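Local coordinates for SusD-like carbohydrate binding protein (Bacteroides vulgatus, PDB 3LEW) that probably binds carbohydrates at the outer membrane as a member of the SusD family, helping to capture nutrient glycans, at residues L33-N38 with H258-D263; L85-A90 with R471-E476; Q270-D275 with E335-D340; S475-N480 with H487-I492. All coordinates share one frame; numbering follows the deposited sequence. Where two conformers were deposited one is given.

Contact 1 (L33-N38 with H258-D263); sequences LMETFN and HAQTND
Glu35 OE2 is gripped by two side chains of the 258-263 loop and by the backbone N of Ala267. Gln260 NE2 donates to Glu35 OE2 at 2.8 Å, on the syn side of the carboxylate, while His258 NE2 arrives on the anti side at 3.0 Å; both come from the same face of its plane. The imidazole bond is fairly straight (162°) and lies in the ring plane. Glu35 OE1 binds Asn266 N, so both oxygens are tied to the longer loop after strand 254-258. Met34, a selenomethionine, covers one face of the His258 ring: its CB sits 3.4 Å from the ring centroid (CH-pi), and the bent chain brings CE to 3.5 Å from His258 CB. Holding CG trans to the main-chain N (chi1 179°), His258 turns one ring face to Met34 and its NE2 edge to Glu35 OE2. Gln260 NE2 also donates to Ala259 O, and Gln260 OE1 binds Ser268 OG, which fixes the turn of the amide. A leucine in place of His258 would probably leave Glu35 OE2 short of one donor and Met34 without its flat ring partner. This is a buried His-carboxylate hydrogen bond joining the C-terminal end of helix 19-35 to that loop.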
loop_
_atom_site.group_PDB
_atom_site.type_symbol
_atom_site.label_atom_id
_atom_site.label_comp_id
_atom_site.label_asym_id
_atom_site.label_seq_id
_atom_site.Cartn_x
_atom_site.Cartn_y
_atom_site.Cartn_z
ATOM N N LEU A 33 8.018 -7.492 -10.248
ATOM C CA LEU A 33 7.031 -7.117 -9.250
ATOM C C LEU A 33 6.421 -5.763 -9.570
ATOM O O LEU A 33 5.224 -5.595 -9.453
ATOM C CB LEU A 33 7.682 -7.058 -7.881
ATOM C CG LEU A 33 6.848 -6.655 -6.725
ATOM C CD1 LEU A 33 5.666 -7.624 -6.552
ATOM C CD2 LEU A 33 7.696 -6.584 -5.398
HETATM N N MSE A 34 7.292 -4.835 -9.949
HETATM C CA MSE A 34 6.885 -3.418 -10.137
HETATM C C MSE A 34 6.336 -3.051 -11.481
HETATM O O MSE A 34 5.440 -2.136 -11.589
HETATM C CB MSE A 34 8.039 -2.499 -9.754
HETATM C CG MSE A 34 8.472 -2.588 -8.308
HETATM SE SE MSE A 34 7.037 -2.028 -7.054
HETATM C CE MSE A 34 6.408 -0.416 -7.741
ATOM N N GLU A 35 6.785 -3.743 -12.513
ATOM C CA GLU A 35 6.547 -3.331 -13.896
ATOM C C GLU A 35 5.536 -4.150 -14.685
ATOM O O GLU A 35 5.156 -3.736 -15.794
ATOM C CB GLU A 35 7.864 -3.343 -14.673
ATOM C CG GLU A 35 8.848 -2.277 -14.290
ATOM C CD GLU A 35 8.437 -0.879 -14.803
ATOM O OE1 GLU A 35 8.428 -0.657 -16.036
ATOM O OE2 GLU A 35 8.103 -0.022 -13.982
ATOM N N THR A 36 5.117 -5.313 -14.174
ATOM C CA THR A 36 4.350 -6.224 -15.014
ATOM C C THR A 36 2.867 -5.819 -15.085
ATOM O O THR A 36 2.186 -5.785 -14.083
ATOM C CB THR A 36 4.480 -7.670 -14.465
ATOM O OG1 THR A 36 5.879 -7.993 -14.453
ATOM C CG2 THR A 36 3.700 -8.666 -15.327
ATOM N N PHE A 37 2.383 -5.583 -16.305
ATOM C CA PHE A 37 0.963 -5.341 -16.509
ATOM C C PHE A 37 0.143 -6.627 -16.464
ATOM O O PHE A 37 0.578 -7.663 -16.992
ATOM C CB PHE A 37 0.721 -4.726 -17.885
ATOM C CG PHE A 37 1.071 -3.249 -18.009
ATOM C CD1 PHE A 37 0.284 -2.264 -17.412
ATOM C CD2 PHE A 37 2.160 -2.837 -18.779
ATOM C CE1 PHE A 37 0.592 -0.898 -17.587
ATOM C CE2 PHE A 37 2.420 -1.471 -18.943
ATOM C CZ PHE A 37 1.625 -0.524 -18.329
ATOM N N ASN A 38 -1.086 -6.535 -15.936
ATOM C CA ASN A 38 -2.152 -7.480 -16.360
ATOM C C ASN A 38 -3.304 -6.671 -17.003
ATOM O O ASN A 38 -4.303 -6.314 -16.352
ATOM C CB ASN A 38 -2.612 -8.392 -15.209
ATOM C CG ASN A 38 -3.618 -9.419 -15.664
ATOM O OD1 ASN A 38 -3.699 -9.727 -16.874
ATOM N ND2 ASN A 38 -4.406 -9.950 -14.734
ATOM N N HIS A 258 10.041 3.077 -6.181
ATOM C CA HIS A 258 10.413 2.547 -7.507
ATOM C C HIS A 258 10.544 3.695 -8.529
ATOM O O HIS A 258 9.563 4.375 -8.855
ATOM C CB HIS A 258 9.374 1.510 -7.942
ATOM C CG HIS A 258 9.612 0.891 -9.279
ATOM N ND1 HIS A 258 10.738 0.160 -9.572
ATOM C CD2 HIS A 258 8.840 0.863 -10.394
ATOM C CE1 HIS A 258 10.658 -0.268 -10.826
ATOM N NE2 HIS A 258 9.513 0.129 -11.340
ATOM N N ALA A 259 11.743 3.911 -9.036
ATOM C CA ALA A 259 11.998 5.009 -9.992
ATOM C C ALA A 259 11.482 4.631 -11.381
ATOM O O ALA A 259 11.326 3.446 -11.722
ATOM C CB ALA A 259 13.493 5.325 -10.081
ATOM N N GLN A 260 11.231 5.670 -12.167
ATOM C CA GLN A 260 10.716 5.553 -13.538
ATOM C C GLN A 260 11.512 6.380 -14.519
ATOM O O GLN A 260 11.893 7.531 -14.224
ATOM C CB GLN A 260 9.252 5.955 -13.535
ATOM C CG GLN A 260 8.407 4.946 -12.765
ATOM C CD GLN A 260 8.169 3.720 -13.560
ATOM O OE1 GLN A 260 7.370 3.787 -14.490
ATOM N NE2 GLN A 260 8.818 2.574 -13.206
ATOM N N THR A 261 11.791 5.782 -15.682
ATOM C CA THR A 261 12.548 6.421 -16.729
ATOM C C THR A 261 11.954 5.965 -18.041
ATOM O O THR A 261 11.142 5.056 -18.070
ATOM C CB THR A 261 14.042 5.981 -16.726
ATOM O OG1 THR A 261 14.102 4.581 -17.076
ATOM C CG2 THR A 261 14.658 6.175 -15.350
ATOM N N ASN A 262 12.382 6.561 -19.144
ATOM C CA ASN A 262 11.823 6.183 -20.443
ATOM C C ASN A 262 12.036 4.709 -20.747
ATOM O O ASN A 262 11.181 4.100 -21.396
ATOM C CB ASN A 262 12.384 7.041 -21.561
ATOM C CG ASN A 262 11.568 6.914 -22.863
ATOM O OD1 ASN A 262 10.310 6.953 -22.877
ATOM N ND2 ASN A 262 12.284 6.758 -23.952
ATOM N N ASP A 263 13.115 4.113 -20.225
ATOM C CA ASP A 263 13.481 2.702 -20.353
ATOM C C ASP A 263 12.691 1.771 -19.431
ATOM O O ASP A 263 12.628 0.562 -19.620
ATOM C CB ASP A 263 14.962 2.563 -19.961
ATOM C CG ASP A 263 15.810 3.737 -20.454
ATOM O OD1 ASP A 263 16.004 3.846 -21.681
ATOM O OD2 ASP A 263 16.280 4.547 -19.616
#

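Contact 2 (L85-A90 with R471-E476); sequences LSWLLA and RITDSE
Ile472 meets Trp87 first, its CG1 lying 3.8 Å from CH2 at the six-membered end of the indole. Its CG2 stands over one face of the ring system, offset toward the rim, and the two side chains cross obliquely. Next comes Thr473, whose CG2 packs 3.6 Å from Trp87 CB, at the root of the indole. Thr473 OG1 sits between its backbone N and carbonyl carbon (chi1 61°), and from there accepts from Glu476 N at 3.1 Å. This is the N-cap of helix 474-479, made by a residue whose methyl group serves the packing. In that helix's first turn, Glu476 runs its chain past the indole, CG 3.8 Å from Trp87 CZ2, and bends at chi2 (80°) to bring OE1 to Trp87 NE1 at 3.2 Å. The acceptor lies near the indole plane, at the edge of the ring, whereas the N-H comes from above the carboxylate plane, and the angle at the hydrogen is 152°. Glu476 OE2 is taken by Asn480 ND2, so both carboxylate oxygens have partners. A valine in place of Trp87 would probably open a gap against Ile472 and Thr473 and leave Glu476 OE1 without its indole donor. Helix 81-103 and the start of helix 474-479 are thus joined by apolar packing over the indole and one directional bond at its edge, with the carboxylate oxygen probably polarising the N-H.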
loop_
_atom_site.group_PDB
_atom_site.type_symbol
_atom_site.label_atom_id
_atom_site.label_comp_id
_atom_site.label_asym_id
_atom_site.label_seq_id
_atom_site.Cartn_x
_atom_site.Cartn_y
_atom_site.Cartn_z
ATOM N N LEU A 85 -3.305 -10.909 -10.776
ATOM C CA LEU A 85 -1.953 -10.414 -10.797
ATOM C C LEU A 85 -1.291 -10.488 -9.423
ATOM O O LEU A 85 -0.091 -10.786 -9.322
ATOM C CB LEU A 85 -1.947 -8.952 -11.248
ATOM C CG LEU A 85 -0.555 -8.343 -11.404
ATOM C CD1 LEU A 85 0.331 -9.114 -12.451
ATOM C CD2 LEU A 85 -0.664 -6.848 -11.776
ATOM N N SER A 86 -2.075 -10.280 -8.373
ATOM C CA SER A 86 -1.549 -10.340 -7.014
ATOM C C SER A 86 -0.878 -11.684 -6.748
ATOM O O SER A 86 0.285 -11.780 -6.284
ATOM C CB SER A 86 -2.668 -10.073 -6.011
ATOM O OG SER A 86 -2.211 -10.183 -4.677
ATOM N N TRP A 87 -1.629 -12.729 -7.060
ATOM C CA TRP A 87 -1.152 -14.102 -6.832
ATOM C C TRP A 87 0.109 -14.409 -7.653
ATOM O O TRP A 87 1.089 -14.989 -7.156
ATOM C CB TRP A 87 -2.252 -15.092 -7.203
ATOM C CG TRP A 87 -2.038 -16.486 -6.617
ATOM C CD1 TRP A 87 -1.650 -17.579 -7.290
ATOM C CD2 TRP A 87 -2.225 -16.892 -5.257
ATOM N NE1 TRP A 87 -1.567 -18.682 -6.445
ATOM C CE2 TRP A 87 -1.908 -18.279 -5.182
ATOM C CE3 TRP A 87 -2.599 -16.228 -4.090
ATOM C CZ2 TRP A 87 -2.003 -19.005 -3.986
ATOM C CZ3 TRP A 87 -2.702 -16.950 -2.897
ATOM C CH2 TRP A 87 -2.358 -18.328 -2.853
ATOM N N LEU A 88 0.070 -14.053 -8.936
ATOM C CA LEU A 88 1.178 -14.332 -9.836
ATOM C C LEU A 88 2.445 -13.585 -9.428
ATOM O O LEU A 88 3.525 -14.168 -9.402
ATOM C CB LEU A 88 0.767 -13.997 -11.274
ATOM C CG LEU A 88 1.800 -13.856 -12.398
ATOM C CD1 LEU A 88 1.070 -13.567 -13.691
ATOM C CD2 LEU A 88 2.750 -12.730 -12.147
ATOM N N LEU A 89 2.315 -12.298 -9.133
ATOM C CA LEU A 89 3.480 -11.500 -8.776
ATOM C C LEU A 89 4.066 -12.012 -7.464
ATOM O O LEU A 89 5.295 -12.192 -7.383
ATOM C CB LEU A 89 3.190 -10.010 -8.654
ATOM C CG LEU A 89 2.772 -9.261 -9.921
ATOM C CD1 LEU A 89 2.486 -7.785 -9.579
ATOM C CD2 LEU A 89 3.803 -9.450 -11.098
ATOM N N ALA A 90 3.217 -12.246 -6.456
ATOM C CA ALA A 90 3.704 -12.698 -5.160
ATOM C C ALA A 90 4.532 -13.987 -5.317
ATOM O O ALA A 90 5.667 -14.081 -4.850
ATOM C CB ALA A 90 2.535 -12.919 -4.155
ATOM N N ARG A 471 -8.461 -13.210 -2.808
ATOM C CA ARG A 471 -8.789 -14.633 -2.896
ATOM C C ARG A 471 -7.760 -15.469 -3.636
ATOM O O ARG A 471 -7.233 -15.112 -4.669
ATOM C CB ARG A 471 -10.134 -14.772 -3.614
ATOM C CG ARG A 471 -11.254 -14.022 -2.895
ATOM C CD ARG A 471 -12.599 -14.237 -3.553
ATOM N NE ARG A 471 -13.048 -15.625 -3.448
ATOM C CZ ARG A 471 -14.235 -16.074 -3.834
ATOM N NH1 ARG A 471 -15.131 -15.248 -4.381
ATOM N NH2 ARG A 471 -14.539 -17.376 -3.670
ATOM N N ILE A 472 -7.499 -16.650 -3.098
ATOM C CA ILE A 472 -6.745 -17.658 -3.825
ATOM C C ILE A 472 -7.437 -17.855 -5.183
ATOM O O ILE A 472 -8.695 -17.880 -5.285
ATOM C CB ILE A 472 -6.671 -18.962 -3.010
ATOM C CG1 ILE A 472 -5.938 -18.711 -1.680
ATOM C CG2 ILE A 472 -6.032 -20.050 -3.839
ATOM C CD1 ILE A 472 -6.096 -19.769 -0.589
ATOM N N THR A 473 -6.629 -17.939 -6.238
ATOM C CA THR A 473 -7.150 -18.036 -7.621
ATOM C C THR A 473 -7.850 -19.340 -7.922
ATOM O O THR A 473 -7.560 -20.387 -7.293
ATOM C CB THR A 473 -6.027 -17.872 -8.649
ATOM O OG1 THR A 473 -5.054 -18.913 -8.482
ATOM C CG2 THR A 473 -5.366 -16.452 -8.534
ATOM N N ASP A 474 -8.732 -19.298 -8.912
ATOM C CA ASP A 474 -9.355 -20.510 -9.426
ATOM C C ASP A 474 -8.303 -21.532 -9.896
ATOM O O ASP A 474 -8.466 -22.756 -9.660
ATOM C CB ASP A 474 -10.304 -20.200 -10.583
ATOM C CG ASP A 474 -11.631 -19.576 -10.113
ATOM O OD1 ASP A 474 -12.003 -19.638 -8.911
ATOM O OD2 ASP A 474 -12.309 -19.023 -10.979
ATOM N N SER A 475 -7.267 -21.059 -10.590
ATOM C CA SER A 475 -6.227 -21.950 -11.104
ATOM C C SER A 475 -5.545 -22.684 -9.965
ATOM O O SER A 475 -5.317 -23.889 -10.049
ATOM C CB SER A 475 -5.197 -21.202 -11.974
ATOM O OG SER A 475 -4.271 -22.127 -12.536
ATOM N N GLU A 476 -5.237 -21.964 -8.881
ATOM C CA GLU A 476 -4.602 -22.601 -7.733
ATOM C C GLU A 476 -5.522 -23.645 -7.098
ATOM O O GLU A 476 -5.085 -24.703 -6.708
ATOM C CB GLU A 476 -4.213 -21.552 -6.678
ATOM C CG GLU A 476 -3.544 -22.127 -5.438
ATOM C CD GLU A 476 -2.063 -22.431 -5.617
ATOM O OE1 GLU A 476 -1.438 -21.854 -6.553
ATOM O OE2 GLU A 476 -1.546 -23.200 -4.762
#

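Contact 3 (Q270-D275 with E335-D340); sequences QFHYLD and ENQLGD
Phe271, in the short helix 271-274, packs against Gly339 and Asp340 of the loop that leads into strand 341-345, a loop whose earlier part forms a G1 beta bulge with Gln337 and Leu338 both facing Asp333. The tight part is at this phenyl ring. Gly339 CA lies over one face, 4.1 Å from the ring centroid and 27° off the normal, as a CH-pi contact. Asp340 O approaches the edge, 3.3 Å from Phe271 CE1 and close to the ring plane, so the partly positive rim of the phenyl meets a carbonyl oxygen. Gly339 O is also near, 3.5 Å from Phe271 CE1. The absence of a side chain at Gly339 matters, because a CB would point into the ring and clash with CE1. Ile341 touches Phe271 as well; Asp340 sets out away from the helix, and its carboxylate is held by a salt bridge to Arg332.

The other half, toward solvent, is looser and relies on a single polar bond between His272 and Gln337. Gln337 is partly exposed, and its side chain, extended beyond CG, reaches across to the imidazole, with ring and amide planes 84° apart. His272 NE2 donates to Gln337 OE1 at 2.9 Å, nearly straight at 167°; the acceptor lies in the imidazole plane, but the donor stands well above the plane of the Gln337 carbonyl.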
loop_
_atom_site.group_PDB
_atom_site.type_symbol
_atom_site.label_atom_id
_atom_site.label_comp_id
_atom_site.label_asym_id
_atom_site.label_seq_id
_atom_site.Cartn_x
_atom_site.Cartn_y
_atom_site.Cartn_z
ATOM N N GLN A 270 0.059 3.973 -13.750
ATOM C CA GLN A 270 -0.892 4.157 -12.665
ATOM C C GLN A 270 -1.151 5.600 -12.247
ATOM O O GLN A 270 -2.171 5.883 -11.619
ATOM C CB GLN A 270 -0.580 3.306 -11.482
ATOM C CG GLN A 270 0.635 3.681 -10.673
ATOM C CD GLN A 270 1.192 2.399 -9.895
ATOM O OE1 GLN A 270 0.743 2.139 -8.785
ATOM N NE2 GLN A 270 2.220 1.695 -10.441
ATOM N N PHE A 271 -0.273 6.526 -12.630
ATOM C CA PHE A 271 -0.579 7.964 -12.518
ATOM C C PHE A 271 -1.754 8.397 -13.400
ATOM O O PHE A 271 -2.382 9.432 -13.133
ATOM C CB PHE A 271 0.692 8.814 -12.769
ATOM C CG PHE A 271 1.577 8.975 -11.527
ATOM C CD1 PHE A 271 2.479 7.983 -11.160
ATOM C CD2 PHE A 271 1.470 10.076 -10.724
ATOM C CE1 PHE A 271 3.265 8.113 -10.026
ATOM C CE2 PHE A 271 2.270 10.224 -9.586
ATOM C CZ PHE A 271 3.168 9.227 -9.235
ATOM N N HIS A 272 -2.106 7.639 -14.435
ATOM C CA HIS A 272 -3.331 7.932 -15.148
ATOM C C HIS A 272 -4.607 7.790 -14.303
ATOM O O HIS A 272 -5.645 8.375 -14.634
ATOM C CB HIS A 272 -3.447 7.130 -16.439
ATOM C CG HIS A 272 -2.481 7.532 -17.497
ATOM N ND1 HIS A 272 -2.468 8.798 -18.057
ATOM C CD2 HIS A 272 -1.517 6.824 -18.131
ATOM C CE1 HIS A 272 -1.544 8.836 -19.002
ATOM N NE2 HIS A 272 -0.937 7.661 -19.051
ATOM N N TYR A 273 -4.514 7.026 -13.219
ATOM C CA TYR A 273 -5.585 6.834 -12.216
ATOM C C TYR A 273 -5.446 7.862 -11.081
ATOM O O TYR A 273 -6.440 8.509 -10.662
ATOM C CB TYR A 273 -5.568 5.375 -11.675
ATOM C CG TYR A 273 -5.549 4.351 -12.803
ATOM C CD1 TYR A 273 -6.613 4.255 -13.677
ATOM C CD2 TYR A 273 -4.459 3.481 -12.989
ATOM C CE1 TYR A 273 -6.618 3.380 -14.737
ATOM C CE2 TYR A 273 -4.439 2.594 -14.049
ATOM C CZ TYR A 273 -5.502 2.546 -14.935
ATOM O OH TYR A 273 -5.516 1.674 -16.004
ATOM N N LEU A 274 -4.229 8.003 -10.580
ATOM C CA LEU A 274 -3.958 8.829 -9.376
ATOM C C LEU A 274 -3.905 10.335 -9.626
ATOM O O LEU A 274 -4.189 11.111 -8.716
ATOM C CB LEU A 274 -2.655 8.433 -8.713
ATOM C CG LEU A 274 -2.519 7.022 -8.169
ATOM C CD1 LEU A 274 -1.131 6.818 -7.645
ATOM C CD2 LEU A 274 -3.585 6.817 -7.068
ATOM N N ASP A 275 -3.518 10.738 -10.827
ATOM C CA ASP A 275 -3.396 12.159 -11.159
ATOM C C ASP A 275 -4.741 12.603 -11.691
ATOM O O ASP A 275 -5.164 12.189 -12.778
ATOM C CB ASP A 275 -2.276 12.369 -12.190
ATOM C CG ASP A 275 -2.039 13.811 -12.517
ATOM O OD1 ASP A 275 -2.972 14.632 -12.387
ATOM O OD2 ASP A 275 -0.921 14.134 -12.995
ATOM N N GLU A 335 4.417 14.531 -20.754
ATOM C CA GLU A 335 4.596 14.177 -22.166
ATOM C C GLU A 335 5.114 12.736 -22.329
ATOM O O GLU A 335 4.742 12.057 -23.274
ATOM C CB GLU A 335 5.629 15.100 -22.787
ATOM C CG GLU A 335 5.146 16.523 -22.895
ATOM C CD GLU A 335 6.290 17.454 -23.215
ATOM O OE1 GLU A 335 7.115 17.687 -22.302
ATOM O OE2 GLU A 335 6.363 17.933 -24.371
ATOM N N ASN A 336 6.025 12.332 -21.453
ATOM C CA ASN A 336 6.641 10.996 -21.511
ATOM C C ASN A 336 6.055 10.043 -20.496
ATOM O O ASN A 336 6.472 8.875 -20.413
ATOM C CB ASN A 336 8.150 11.124 -21.368
ATOM C CG ASN A 336 8.736 11.977 -22.455
ATOM O OD1 ASN A 336 8.491 11.709 -23.610
ATOM N ND2 ASN A 336 9.452 13.029 -22.103
ATOM N N GLN A 337 5.046 10.522 -19.772
ATOM C CA GLN A 337 4.247 9.714 -18.832
ATOM C C GLN A 337 5.097 8.994 -17.780
ATOM O O GLN A 337 5.103 7.772 -17.692
ATOM C CB GLN A 337 3.327 8.752 -19.601
ATOM C CG GLN A 337 2.339 9.464 -20.516
ATOM C CD GLN A 337 1.463 8.523 -21.328
ATOM O OE1 GLN A 337 1.194 7.356 -20.937
ATOM N NE2 GLN A 337 1.009 9.019 -22.458
ATOM N N LEU A 338 5.842 9.772 -16.996
ATOM C CA LEU A 338 6.680 9.224 -15.944
ATOM C C LEU A 338 6.254 9.761 -14.590
ATOM O O LEU A 338 5.970 10.935 -14.428
ATOM C CB LEU A 338 8.160 9.596 -16.148
ATOM C CG LEU A 338 8.835 9.145 -17.445
ATOM C CD1 LEU A 338 10.319 9.607 -17.420
ATOM C CD2 LEU A 338 8.735 7.631 -17.590
ATOM N N GLY A 339 6.253 8.871 -13.614
ATOM C CA GLY A 339 6.090 9.239 -12.199
ATOM C C GLY A 339 6.509 8.093 -11.339
ATOM O O GLY A 339 6.119 6.957 -11.601
ATOM N N ASP A 340 7.290 8.365 -10.282
ATOM C CA ASP A 340 7.835 7.303 -9.443
ATOM C C ASP A 340 6.775 6.819 -8.445
ATOM O O ASP A 340 5.860 7.550 -8.077
ATOM C CB ASP A 340 9.099 7.744 -8.681
ATOM C CG ASP A 340 10.276 8.132 -9.601
ATOM O OD1 ASP A 340 10.198 7.972 -10.859
ATOM O OD2 ASP A 340 11.322 8.606 -9.046
#

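Contact 4 (S475-N480 with H487-I492); sequences SEELAN and HPKLSI
Helix 474-479 and the irregular chain of 487-492 stay well separated, with Glu477 CA and Lys489 CA, the nearest pair of CA atoms, 10.3 Å apart, so two long side chains must bridge the distance. Both point toward the opposite segment and are extended beyond CG, and they cross at about a right angle. Lys489 starts with CG anti to its backbone N (chi1 -179°) and stays extended to its amine. There Lys489 NZ donates to Glu477 OE2 at 3.1 Å, on the syn side and 19° out of the carboxylate plane. The bond from Lys489 NZ to Glu477 OE1 is weak, at 3.4 Å, making the salt bridge lopsided. Glu477 OE2 also has Tyr484 OH, from the connecting loop, as a hydrogen-bond partner. A water accepts from Lys489 NZ at 2.7 Å and may also donate to Glu477 OE1, which lies 3.2 Å from the water oxygen. Lys489 NZ has a further, weak and long, ion pair with the C-terminal carboxylate oxygen Lys495 OXT. The arrangement is a partly hydrated surface salt bridge, closing the short loop between helix 474-479 and the C-terminal tail.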
loop_
_atom_site.group_PDB
_atom_site.type_symbol
_atom_site.label_atom_id
_atom_site.label_comp_id
_atom_site.label_asym_id
_atom_site.label_seq_id
_atom_site.Cartn_x
_atom_site.Cartn_y
_atom_site.Cartn_z
ATOM N N SER A 475 -7.267 -21.059 -10.590
ATOM C CA SER A 475 -6.227 -21.950 -11.104
ATOM C C SER A 475 -5.545 -22.684 -9.965
ATOM O O SER A 475 -5.317 -23.889 -10.049
ATOM C CB SER A 475 -5.197 -21.202 -11.974
ATOM O OG SER A 475 -4.271 -22.127 -12.536
ATOM N N GLU A 476 -5.237 -21.964 -8.881
ATOM C CA GLU A 476 -4.602 -22.601 -7.733
ATOM C C GLU A 476 -5.522 -23.645 -7.098
ATOM O O GLU A 476 -5.085 -24.703 -6.708
ATOM C CB GLU A 476 -4.213 -21.552 -6.678
ATOM C CG GLU A 476 -3.544 -22.127 -5.438
ATOM C CD GLU A 476 -2.063 -22.431 -5.617
ATOM O OE1 GLU A 476 -1.438 -21.854 -6.553
ATOM O OE2 GLU A 476 -1.546 -23.200 -4.762
ATOM N N GLU A 477 -6.814 -23.337 -7.001
ATOM C CA GLU A 477 -7.776 -24.341 -6.449
ATOM C C GLU A 477 -7.857 -25.621 -7.255
ATOM O O GLU A 477 -8.115 -26.713 -6.710
ATOM C CB GLU A 477 -9.154 -23.710 -6.269
ATOM C CG GLU A 477 -9.135 -22.714 -5.110
ATOM C CD GLU A 477 -10.514 -22.230 -4.694
ATOM O OE1 GLU A 477 -11.450 -22.281 -5.512
ATOM O OE2 GLU A 477 -10.656 -21.749 -3.562
ATOM N N LEU A 478 -7.627 -25.520 -8.557
ATOM C CA LEU A 478 -7.592 -26.710 -9.400
ATOM C C LEU A 478 -6.287 -27.447 -9.291
ATOM O O LEU A 478 -6.270 -28.648 -9.117
ATOM C CB LEU A 478 -7.835 -26.346 -10.870
ATOM C CG LEU A 478 -9.246 -25.975 -11.265
ATOM C CD1 LEU A 478 -9.257 -25.654 -12.761
ATOM C CD2 LEU A 478 -10.251 -27.144 -10.938
ATOM N N ALA A 479 -5.202 -26.716 -9.415
ATOM C CA ALA A 479 -3.880 -27.304 -9.512
ATOM C C ALA A 479 -3.368 -27.845 -8.189
ATOM O O ALA A 479 -2.630 -28.824 -8.159
ATOM C CB ALA A 479 -2.880 -26.269 -10.068
ATOM N N ASN A 480 -3.687 -27.178 -7.082
ATOM C CA ASN A 480 -3.193 -27.582 -5.770
ATOM C C ASN A 480 -4.228 -28.422 -5.059
ATOM O O ASN A 480 -5.129 -27.909 -4.428
ATOM C CB ASN A 480 -2.764 -26.325 -4.963
ATOM C CG ASN A 480 -2.161 -26.651 -3.599
ATOM O OD1 ASN A 480 -2.227 -27.780 -3.136
ATOM N ND2 ASN A 480 -1.564 -25.640 -2.963
ATOM N N HIS A 487 -6.103 -26.082 6.747
ATOM C CA HIS A 487 -6.985 -24.968 7.132
ATOM C C HIS A 487 -8.059 -24.843 6.070
ATOM O O HIS A 487 -7.760 -24.611 4.905
ATOM C CB HIS A 487 -6.166 -23.689 7.246
ATOM C CG HIS A 487 -5.033 -23.812 8.214
ATOM N ND1 HIS A 487 -5.234 -23.917 9.580
ATOM C CD2 HIS A 487 -3.691 -23.929 8.014
ATOM C CE1 HIS A 487 -4.059 -24.081 10.176
ATOM N NE2 HIS A 487 -3.108 -24.095 9.249
ATOM N N PRO A 488 -9.335 -24.981 6.462
ATOM C CA PRO A 488 -10.374 -24.993 5.453
ATOM C C PRO A 488 -10.691 -23.629 4.823
ATOM O O PRO A 488 -10.501 -22.582 5.433
ATOM C CB PRO A 488 -11.611 -25.461 6.230
ATOM C CG PRO A 488 -11.356 -24.970 7.639
ATOM C CD PRO A 488 -9.867 -25.256 7.813
ATOM N N LYS A 489 -11.187 -23.684 3.595
ATOM C CA LYS A 489 -11.648 -22.519 2.905
ATOM C C LYS A 489 -12.753 -21.888 3.758
ATOM O O LYS A 489 -13.572 -22.593 4.360
ATOM C CB LYS A 489 -12.218 -22.936 1.523
ATOM C CG LYS A 489 -12.732 -21.810 0.665
ATOM C CD LYS A 489 -13.084 -22.331 -0.736
ATOM C CE LYS A 489 -13.499 -21.252 -1.673
ATOM N NZ LYS A 489 -13.692 -21.794 -3.038
ATOM N N LEU A 490 -12.782 -20.568 3.812
ATOM C CA LEU A 490 -13.776 -19.884 4.650
ATOM C C LEU A 490 -15.187 -20.219 4.177
ATOM O O LEU A 490 -15.472 -20.216 2.947
ATOM C CB LEU A 490 -13.554 -18.367 4.623
ATOM C CG LEU A 490 -12.264 -17.804 5.190
ATOM C CD1 LEU A 490 -12.355 -16.257 5.182
ATOM C CD2 LEU A 490 -11.958 -18.341 6.621
ATOM N N SER A 491 -16.075 -20.518 5.137
ATOM C CA SER A 491 -17.445 -20.913 4.853
ATOM C C SER A 491 -18.317 -19.775 4.378
ATOM O O SER A 491 -19.470 -20.000 4.047
ATOM C CB SER A 491 -18.114 -21.496 6.118
ATOM O OG SER A 491 -17.355 -22.616 6.572
ATOM N N ILE A 492 -17.790 -18.560 4.395
ATOM C CA ILE A 492 -18.516 -17.402 3.871
ATOM C C ILE A 492 -18.623 -17.454 2.334
ATOM O O ILE A 492 -19.482 -16.798 1.755
ATOM C CB ILE A 492 -17.871 -16.072 4.308
ATOM C CG1 ILE A 492 -16.443 -15.944 3.717
ATOM C CG2 ILE A 492 -17.923 -15.955 5.848
ATOM C CD1 ILE A 492 -15.617 -14.704 4.168
HETATM O O HOH W 1 -13.994 -20.361 -5.322
#

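Contacts 1 and 3 are buried and adjoin one another: Gln260 N of contact 1 probably bonds Asp340 OD1 of contact 3, and Gln260 CG packs on Gly339 O. Contact 2 is only partly buried; its helix 81-103 touches contact 1 through Leu85 and Leu89, which pack against residues 33-38. Contact 4 lies at the surface, about 25 Å from the chain's centre to its own, and shares helix 474-479 with contact 2. Chemistry follows place: histidine bonds and aromatic-face packing serve contacts 1 and 3, an indole packed on aliphatic groups and bonded at its N-H to a carboxylate serves contact 2, and a partly hydrated ion pair makes contact 4.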